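Local coordinates for putative histidinol-phosphate aminotransferase (PDB 3LY1), which probably works as a pyridoxal-phosphate-dependent transaminase of the histidinol-phosphate aminotransferase subfamily and binds pyridoxal 5'-phosphate, at residues L73-S78 against E242-S247; K50-M55 against G248-L253. All blocks are in the same frame, centred on the assembly; numbering follows the deposited sequence.

Interaction 1 (L73-S78 against E242-S247); sequences LTAGSS and EKINFS. With PLP (pyridoxal-5'-phosphate), chain E.
One hydrogen bond ties the two segments together: Leu73 N donates to Glu242 OE2 at 2.8 Å, almost straight at 175° and on the anti lone pair of that oxygen. The glutamate chain, extended beyond CG, crosses the Leu73 side chain at about a right angle and lays its CG 3.5 Å from Leu73 O. Apolar packing centres on Ile244, whose CG1 lies beside its own backbone N (chi1 -55°) and 4.1 Å from Leu73 CB. Its CD1 reaches over the backbone to stand 3.3 Å from Thr74 O, where strand 71-74 ends and Ala75 centres an inverse gamma turn. Across this turn Thr74 OG1 donates a hydrogen bond to Gly76 O from above the carbonyl plane, and cofactor contacts take over. Ser77 N and OG grip PLP O2P, Ser78 N and OG grip PLP O1P, with Ser78 OG a very short 2.5 Å away. Gly76, at positive phi, brings its CA to 3.6 Å from PLP O1P, and Ser78 OG is also hydrogen-bonded to Lys243 NZ of the second subunit. Four donors from the first turn of helix 76-88 thus form part of a phosphate-binding cup, and the helix N-terminus probably helps stabilise the phosphate charge.

Interaction 2 (K50-M55 against G248-L253); sequences KNEILM and GVDAAL
Val249 CG1 stands anti to its backbone N (chi1 168°) and CG2 beside it, so the valine fork opens onto helix 50-63, while Ile53 holds CG1 beside its own N. The result is helix-helix packing in which short segments of helices 50-63 and 246-255 run in roughly the same direction, 33° apart, with axes 9.7 Å from each other at closest approach. The two prongs of the fork have different partners. CG1 rests against the backbone at Glu52 O, 3.6 Å away, and beside Glu52 CB; CG2 meets Ile53 CG1, also at 3.6 Å, the two side chains crossing at about a right angle. One turn on, Leu253 adds its methyls, CD1 at 4.2 Å from Glu52 O and CD2 near the backbone of Met55, a selenomethionine whose CB points toward helix 246-255 while its end leads away. Leu56 and Lys59 of helix 50-63 carry the packing of Leu253 further along. On the more open flank the Glu52 chain bends at chi2 (79°), taking its carboxylate away from helix 246-255. Asp250 makes a salt bridge through OD2 to Lys44, which probably eases the proximity of two like charges. The carboxylates do not touch: Glu52 OE2 lies 5.5 Å from Asp250 OD1, and it is the aliphatic Glu52 CG that packs against OD1, at 3.8 Å.

The chain leading into helix 246-255 makes interaction 1 and the helix itself makes interaction 2, while strand 71-74 follows helix 50-63 in the chain. The two sites, about 9 Å apart between centres, meet in close packing around Ile244: Ile53 CD1 lies 3.4 Å from Ile244 N, and Val249 CG2 lies 3.4 Å from Ile244 CB. Interaction 1 is buried, joining an edge strand of the large sheet within this chain to a loop, with a backbone-to-carboxylate bond and cofactor binding close by. Interaction 2 is only partly buried; no hydrogen bond crosses it, and helix packing grades into acidic and exposed side chains.

Interaction 1 (L73-S78 against E242-S247)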
loop_
_atom_site.group_PDB
_atom_site.type_symbol
_atom_site.label_atom_id
_atom_site.label_comp_id
_atom_site.label_asym_id
_atom_site.label_seq_id
_atom_site.Cartn_x
_atom_site.Cartn_y
_atom_site.Cartn_z
ATOM N N LEU A 73 6.741 -0.353 8.503
ATOM C CA LEU A 73 5.622 -1.160 8.047
ATOM C C LEU A 73 5.258 -0.799 6.633
ATOM O O LEU A 73 5.243 0.392 6.249
ATOM C CB LEU A 73 4.402 -0.985 8.966
ATOM C CG LEU A 73 4.278 -1.794 10.247
ATOM C CD1 LEU A 73 3.328 -1.029 11.170
ATOM C CD2 LEU A 73 3.840 -3.249 10.012
ATOM N N THR A 74 4.973 -1.820 5.835
ATOM C CA THR A 74 4.735 -1.638 4.411
ATOM C C THR A 74 3.581 -2.540 3.999
ATOM O O THR A 74 3.168 -3.505 4.743
ATOM C CB THR A 74 6.015 -1.928 3.511
ATOM O OG1 THR A 74 6.408 -3.301 3.636
ATOM C CG2 THR A 74 7.266 -0.999 3.859
ATOM N N ALA A 75 2.996 -2.207 2.860
ATOM C CA ALA A 75 1.852 -2.998 2.343
ATOM C C ALA A 75 2.384 -4.194 1.579
ATOM O O ALA A 75 2.603 -4.146 0.362
ATOM C CB ALA A 75 0.901 -2.137 1.493
ATOM N N GLY A 76 2.668 -5.250 2.335
ATOM C CA GLY A 76 3.458 -6.393 1.889
ATOM C C GLY A 76 4.925 -6.045 1.748
ATOM O O GLY A 76 5.282 -4.877 1.717
ATOM N N SER A 77 5.785 -7.053 1.620
ATOM C CA SER A 77 7.177 -6.786 1.393
ATOM C C SER A 77 7.433 -6.320 -0.054
ATOM O O SER A 77 8.535 -5.809 -0.354
ATOM C CB SER A 77 8.019 -8.014 1.798
ATOM O OG SER A 77 7.754 -9.132 0.964
ATOM N N SER A 78 6.442 -6.462 -0.953
ATOM C CA SER A 78 6.564 -5.933 -2.334
ATOM C C SER A 78 6.923 -4.441 -2.282
ATOM O O SER A 78 7.829 -3.974 -2.988
ATOM C CB SER A 78 5.265 -6.131 -3.150
ATOM O OG SER A 78 4.840 -7.500 -3.241
ATOM N N GLU A 242 3.054 5.113 6.961
ATOM C CA GLU A 242 2.717 3.762 7.354
ATOM C C GLU A 242 1.215 3.761 7.601
ATOM O O GLU A 242 0.750 4.142 8.672
ATOM C CB GLU A 242 3.489 3.362 8.614
ATOM C CG GLU A 242 4.993 3.206 8.377
ATOM C CD GLU A 242 5.800 3.064 9.655
ATOM O OE1 GLU A 242 6.025 4.112 10.320
ATOM O OE2 GLU A 242 6.177 1.910 10.008
ATOM N N LYS A 243 0.464 3.322 6.593
ATOM C CA LYS A 243 -0.988 3.448 6.579
ATOM C C LYS A 243 -1.565 2.107 6.113
ATOM O O LYS A 243 -2.228 2.014 5.069
ATOM C CB LYS A 243 -1.418 4.585 5.649
ATOM C CG LYS A 243 -0.833 5.952 6.020
ATOM C CD LYS A 243 -1.301 7.025 5.099
ATOM C CE LYS A 243 -0.769 8.400 5.517
ATOM N NZ LYS A 243 -1.334 9.482 4.701
ATOM N N ILE A 244 -1.285 1.091 6.910
ATOM C CA ILE A 244 -1.676 -0.288 6.653
ATOM C C ILE A 244 -3.170 -0.388 6.913
ATOM O O ILE A 244 -3.728 0.342 7.727
ATOM C CB ILE A 244 -0.833 -1.256 7.559
ATOM C CG1 ILE A 244 0.669 -1.007 7.341
ATOM C CG2 ILE A 244 -1.061 -2.700 7.213
ATOM C CD1 ILE A 244 1.099 -1.166 5.866
ATOM N N ASN A 245 -3.826 -1.309 6.228
ATOM C CA ASN A 245 -5.254 -1.470 6.360
ATOM C C ASN A 245 -5.639 -2.060 7.726
ATOM O O ASN A 245 -4.865 -2.812 8.334
ATOM C CB ASN A 245 -5.831 -2.244 5.172
ATOM C CG ASN A 245 -5.807 -3.722 5.360
ATOM O OD1 ASN A 245 -6.700 -4.309 5.982
ATOM N ND2 ASN A 245 -4.792 -4.349 4.811
ATOM N N PHE A 246 -6.796 -1.646 8.228
ATOM C CA PHE A 246 -7.236 -1.981 9.592
ATOM C C PHE A 246 -7.349 -3.486 9.839
ATOM O O PHE A 246 -6.895 -3.976 10.847
ATOM C CB PHE A 246 -8.585 -1.322 9.902
ATOM C CG PHE A 246 -8.661 -0.703 11.254
ATOM C CD1 PHE A 246 -8.347 -1.432 12.402
ATOM C CD2 PHE A 246 -9.145 0.583 11.403
ATOM C CE1 PHE A 246 -8.455 -0.857 13.637
ATOM C CE2 PHE A 246 -9.266 1.161 12.653
ATOM C CZ PHE A 246 -8.908 0.451 13.763
ATOM N N SER A 247 -7.937 -4.227 8.914
ATOM C CA SER A 247 -8.085 -5.667 9.123
ATOM C C SER A 247 -6.717 -6.341 9.141
ATOM O O SER A 247 -6.477 -7.197 9.961
ATOM C CB SER A 247 -8.969 -6.310 8.042
ATOM O OG SER A 247 -10.260 -5.744 8.090
HETATM N N1 PLP E . 9.770 -11.638 -1.546
HETATM C C2 PLP E . 9.694 -12.903 -2.093
HETATM C C2A PLP E . 10.947 -13.741 -2.151
HETATM C C3 PLP E . 8.469 -13.338 -2.600
HETATM O O3 PLP E . 8.399 -14.576 -3.155
HETATM C C4 PLP E . 7.342 -12.490 -2.544
HETATM C C4A PLP E . 5.984 -12.990 -2.964
HETATM O O4A PLP E . 5.935 -13.524 -4.060
HETATM C C5 PLP E . 7.444 -11.206 -1.995
HETATM C C6 PLP E . 8.690 -10.803 -1.514
HETATM C C5A PLP E . 6.272 -10.251 -1.924
HETATM O O4P PLP E . 5.170 -10.712 -1.119
HETATM P P PLP E . 4.237 -9.684 -0.332
HETATM O O1P PLP E . 4.114 -8.373 -1.042
HETATM O O2P PLP E . 4.932 -9.582 1.000
HETATM O O3P PLP E . 2.932 -10.460 -0.252
#

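Interaction 2 (K50-M55 against G248-L253)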
loop_
_atom_site.group_PDB
_atom_site.type_symbol
_atom_site.label_atom_id
_atom_site.label_comp_id
_atom_site.label_asym_id
_atom_site.label_seq_id
_atom_site.Cartn_x
_atom_site.Cartn_y
_atom_site.Cartn_z
ATOM N N LYS A 50 -4.536 4.403 13.010
ATOM C CA LYS A 50 -3.337 5.124 13.465
ATOM C C LYS A 50 -2.654 4.559 14.713
ATOM O O LYS A 50 -1.475 4.180 14.651
ATOM C CB LYS A 50 -3.663 6.606 13.660
ATOM C CG LYS A 50 -3.794 7.318 12.308
ATOM C CD LYS A 50 -4.350 8.727 12.459
ATOM C CE LYS A 50 -4.447 9.516 11.127
ATOM N NZ LYS A 50 -3.143 10.047 10.714
ATOM N N ASN A 51 -3.374 4.460 15.829
ATOM C CA ASN A 51 -2.754 3.910 17.026
ATOM C C ASN A 51 -2.380 2.422 16.931
ATOM O O ASN A 51 -1.371 1.979 17.496
ATOM C CB ASN A 51 -3.644 4.108 18.242
ATOM C CG ASN A 51 -2.917 3.788 19.516
ATOM O OD1 ASN A 51 -1.965 4.487 19.893
ATOM N ND2 ASN A 51 -3.303 2.703 20.152
ATOM N N GLU A 52 -3.188 1.668 16.196
ATOM C CA GLU A 52 -2.980 0.233 16.019
ATOM C C GLU A 52 -1.696 -0.017 15.231
ATOM O O GLU A 52 -0.977 -0.977 15.508
ATOM C CB GLU A 52 -4.197 -0.392 15.311
ATOM C CG GLU A 52 -5.516 -0.408 16.157
ATOM C CD GLU A 52 -6.290 0.936 16.211
ATOM O OE1 GLU A 52 -5.990 1.878 15.461
ATOM O OE2 GLU A 52 -7.235 1.048 17.034
ATOM N N ILE A 53 -1.434 0.843 14.246
ATOM C CA ILE A 53 -0.185 0.800 13.457
ATOM C C ILE A 53 1.033 1.080 14.337
ATOM O O ILE A 53 2.071 0.434 14.198
ATOM C CB ILE A 53 -0.267 1.731 12.278
ATOM C CG1 ILE A 53 -1.172 1.085 11.210
ATOM C CG2 ILE A 53 1.158 2.114 11.710
ATOM C CD1 ILE A 53 -1.664 2.058 10.095
ATOM N N LEU A 54 0.907 2.041 15.243
ATOM C CA LEU A 54 1.959 2.289 16.236
ATOM C C LEU A 54 2.198 1.040 17.085
ATOM O O LEU A 54 3.341 0.628 17.271
ATOM C CB LEU A 54 1.649 3.544 17.097
ATOM C CG LEU A 54 1.688 4.914 16.395
ATOM C CD1 LEU A 54 1.287 6.037 17.363
ATOM C CD2 LEU A 54 3.062 5.230 15.843
HETATM N N MSE A 55 1.134 0.403 17.573
HETATM C CA MSE A 55 1.283 -0.795 18.374
HETATM C C MSE A 55 1.954 -1.963 17.624
HETATM O O MSE A 55 2.797 -2.685 18.196
HETATM C CB MSE A 55 -0.084 -1.246 18.910
HETATM C CG MSE A 55 -0.811 -0.200 19.746
HETATM SE SE MSE A 55 0.069 0.279 21.415
HETATM C CE MSE A 55 0.732 2.065 20.975
ATOM N N GLY A 248 -5.837 -5.943 8.234
ATOM C CA GLY A 248 -4.496 -6.460 8.211
ATOM C C GLY A 248 -3.691 -6.174 9.467
ATOM O O GLY A 248 -3.012 -7.076 9.967
ATOM N N VAL A 249 -3.781 -4.941 9.981
ATOM C CA VAL A 249 -3.045 -4.551 11.186
ATOM C C VAL A 249 -3.540 -5.384 12.387
ATOM O O VAL A 249 -2.747 -5.949 13.141
ATOM C CB VAL A 249 -3.188 -3.051 11.505
ATOM C CG1 VAL A 249 -2.664 -2.754 12.889
ATOM C CG2 VAL A 249 -2.471 -2.201 10.433
ATOM N N ASP A 250 -4.850 -5.477 12.557
ATOM C CA ASP A 250 -5.405 -6.251 13.676
ATOM C C ASP A 250 -5.193 -7.766 13.469
ATOM O O ASP A 250 -5.018 -8.517 14.444
ATOM C CB ASP A 250 -6.896 -5.956 13.867
ATOM C CG ASP A 250 -7.176 -4.637 14.621
ATOM O OD1 ASP A 250 -6.225 -3.925 15.033
ATOM O OD2 ASP A 250 -8.376 -4.342 14.844
ATOM N N ALA A 251 -5.205 -8.237 12.214
ATOM C CA ALA A 251 -4.887 -9.646 11.989
ATOM C C ALA A 251 -3.421 -9.913 12.301
ATOM O O ALA A 251 -3.094 -10.933 12.885
ATOM C CB ALA A 251 -5.267 -10.083 10.614
ATOM N N ALA A 252 -2.519 -9.000 11.908
ATOM C CA ALA A 252 -1.090 -9.174 12.199
ATOM C C ALA A 252 -0.831 -9.190 13.712
ATOM O O ALA A 252 -0.054 -10.023 14.187
ATOM C CB ALA A 252 -0.216 -8.092 11.489
ATOM N N LEU A 253 -1.461 -8.290 14.451
ATOM C CA LEU A 253 -1.271 -8.246 15.904
ATOM C C LEU A 253 -1.687 -9.573 16.529
ATOM O O LEU A 253 -0.992 -10.097 17.394
ATOM C CB LEU A 253 -2.051 -7.112 16.548
ATOM C CG LEU A 253 -1.504 -5.694 16.381
ATOM C CD1 LEU A 253 -2.586 -4.682 16.808
ATOM C CD2 LEU A 253 -0.188 -5.466 17.149
#